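Local coordinates for pseudoazurin (Blue copper protein) (Sinorhizobium meliloti, PDB 3TU6) that probably carries single electrons between redox partners in the periplasm, using one bound copper ion held in a small beta-barrel of the cupredoxin type, at residues D14-V17 and M18-E21. Residues are numbered along the deposited sequence; the frame is centred on the assembly and turned at random. Where two conformers were deposited one is given.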
ATOM      1  N   ASP A  14      -2.889  15.882   2.322  1.00 35.49           N
ATOM      2  CA  ASP A  14      -3.844  15.893   3.437  1.00 37.58           C
ATOM      3  C   ASP A  14      -3.187  16.038   4.820  1.00 38.15           C
ATOM      4  O   ASP A  14      -3.852  15.858   5.845  1.00 39.44           O
ATOM      5  CB  ASP A  14      -4.738  14.640   3.396  1.00 37.66           C
ATOM      6  CG  ASP A  14      -3.968  13.348   3.646  1.00 40.02           C
ATOM      7  OD1 ASP A  14      -2.731  13.332   3.467  1.00 45.81           O
ATOM      8  OD2 ASP A  14      -4.609  12.339   4.011  1.00 48.05           O
ATOM      9  N   GLY A  15      -1.891  16.351   4.849  1.00 37.46           N
ATOM     10  CA  GLY A  15      -1.184  16.651   6.095  1.00 36.39           C
ATOM     11  C   GLY A  15      -0.465  15.481   6.748  1.00 34.55           C
ATOM     12  O   GLY A  15       0.120  15.640   7.820  1.00 34.91           O
ATOM     13  N   ARG A  16      -0.498  14.310   6.114  1.00 32.73           N
ATOM     14  CA  ARG A  16       0.170  13.125   6.655  1.00 31.17           C
ATOM     15  C   ARG A  16       1.688  13.268   6.591  1.00 28.99           C
ATOM     16  O   ARG A  16       2.230  13.727   5.586  1.00 29.49           O
ATOM     17  CB  ARG A  16      -0.243  11.869   5.886  1.00 30.32           C
ATOM     18  CG  ARG A  16      -1.693  11.450   6.073  1.00 34.19           C
ATOM     19  CD  ARG A  16      -2.006  10.224   5.228  1.00 33.34           C
ATOM     20  NE  ARG A  16      -1.906  10.515   3.796  1.00 32.70           N
ATOM     21  CZ  ARG A  16      -1.683   9.613   2.840  1.00 33.78           C
ATOM     22  NH1 ARG A  16      -1.518   8.325   3.132  1.00 33.93           N
ATOM     23  NH2 ARG A  16      -1.614  10.007   1.573  1.00 31.93           N
ATOM     24  N   VAL A  17       2.362  12.872   7.670  1.00 29.25           N
ATOM     25  CA  VAL A  17       3.823  12.865   7.732  1.00 28.54           C
ATOM     26  C   VAL A  17       4.318  11.440   7.504  1.00 26.32           C
ATOM     27  O   VAL A  17       3.932  10.528   8.234  1.00 25.23           O
ATOM     28  CB  VAL A  17       4.331  13.372   9.096  1.00 30.38           C
ATOM     29  CG1 VAL A  17       5.854  13.346   9.144  1.00 28.54           C
ATOM     30  CG2 VAL A  17       3.806  14.776   9.368  1.00 31.30           C
ATOM     31  N   MET A  18       5.182  11.266   6.501  1.00 26.23           N
ATOM     32  CA  MET A  18       5.597   9.945   6.012  1.00 23.77           C
ATOM     33  C   MET A  18       4.381   9.215   5.435  1.00 23.68           C
ATOM     34  O   MET A  18       3.684   8.480   6.146  1.00 22.64           O
ATOM     35  CB  MET A  18       6.266   9.107   7.116  1.00 25.99           C
ATOM     36  CG  MET A  18       7.348   9.823   7.924  1.00 23.30           C
ATOM     37  SD  MET A  18       8.736  10.414   6.937  1.00 27.10           S
ATOM     38  CE  MET A  18       8.357  12.160   6.829  1.00 23.25           C
ATOM     39  N   ALA A  19       4.127   9.418   4.145  1.00 21.29           N
ATOM     40  CA  ALA A  19       2.888   8.940   3.536  1.00 21.18           C
ATOM     41  C   ALA A  19       3.046   8.512   2.081  1.00 20.21           C
ATOM     42  O   ALA A  19       3.806   9.117   1.323  1.00 20.66           O
ATOM     43  CB  ALA A  19       1.816  10.019   3.642  1.00 20.79           C
ATOM     44  N   PHE A  20       2.318   7.463   1.706  1.00 19.19           N
ATOM     45  CA  PHE A  20       2.143   7.102   0.305  1.00 19.11           C
ATOM     46  C   PHE A  20       0.942   7.872  -0.241  1.00 19.71           C
ATOM     47  O   PHE A  20      -0.115   7.900   0.398  1.00 19.34           O
ATOM     48  CB  PHE A  20       1.905   5.600   0.151  1.00 17.44           C
ATOM     49  CG  PHE A  20       3.083   4.750   0.539  1.00 17.59           C
ATOM     50  CD1 PHE A  20       4.173   4.617  -0.311  1.00 23.91           C
ATOM     51  CD2 PHE A  20       3.092   4.064   1.747  1.00 26.46           C
ATOM     52  CE1 PHE A  20       5.259   3.821   0.044  1.00 18.85           C
ATOM     53  CE2 PHE A  20       4.173   3.268   2.107  1.00 21.41           C
ATOM     54  CZ  PHE A  20       5.256   3.148   1.256  1.00 19.38           C
ATOM     55  N   GLU A  21       1.114   8.496  -1.405  1.00 20.32           N
ATOM     56  CA  GLU A  21       0.048   9.266  -2.046  0.50 20.86           C
ATOM     57  C   GLU A  21      -0.163   8.789  -3.483  1.00 20.20           C
ATOM     58  O   GLU A  21       0.740   8.903  -4.316  1.00 20.55           O
ATOM     59  CB  GLU A  21       0.381  10.760  -2.034  0.50 20.05           C
ATOM     60  CG  GLU A  21      -0.742  11.645  -2.565  0.50 26.30           C
ATOM     61  CD  GLU A  21      -0.468  13.121  -2.369  0.50 22.55           C
ATOM     62  OE1 GLU A  21       0.325  13.469  -1.469  0.50 34.33           O
ATOM     63  OE2 GLU A  21      -1.050  13.936  -3.115  0.50 32.25           O
TER
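The backbone O of Phe20 is gripped by two nitrogens of one guanidinium group: Arg16 NH2 lies 2.8 Å from Phe20 O, and Arg16 NH1 makes a second, weak hydrogen bond to Phe20 O at 3.1 Å. The fork is not straight; NH2 stands above the carbonyl plane. At its NE edge, close to the guanidinium plane, Arg16 NE donates to the syn lone pair of Asp14 OD1 at 3.0 Å, part of a salt bridge; Phe20 O is tilted 22° from that plane. A bend at chi3 (-65°) folds the arginine back over Ala19, whose CB sits 3.6 Å above the centre of the guanidinium face and also meets Arg16 CB. With an alanine at Arg16 both donors to Phe20 O go, and the Asp14 carboxylate would probably be left without its charged mate and freer to turn. At the corner, Val17 CG1 meets Met18 CE at 3.6 Å, while Met18 also touches the copper ligand His83. Phe20, its ring edge-to-face with Tyr78, packs on the ligand Met88. The arginine thus ties the loop 14-17 to the start of strand 19-27, at a corner beside the type 1 copper site of a cupredoxin.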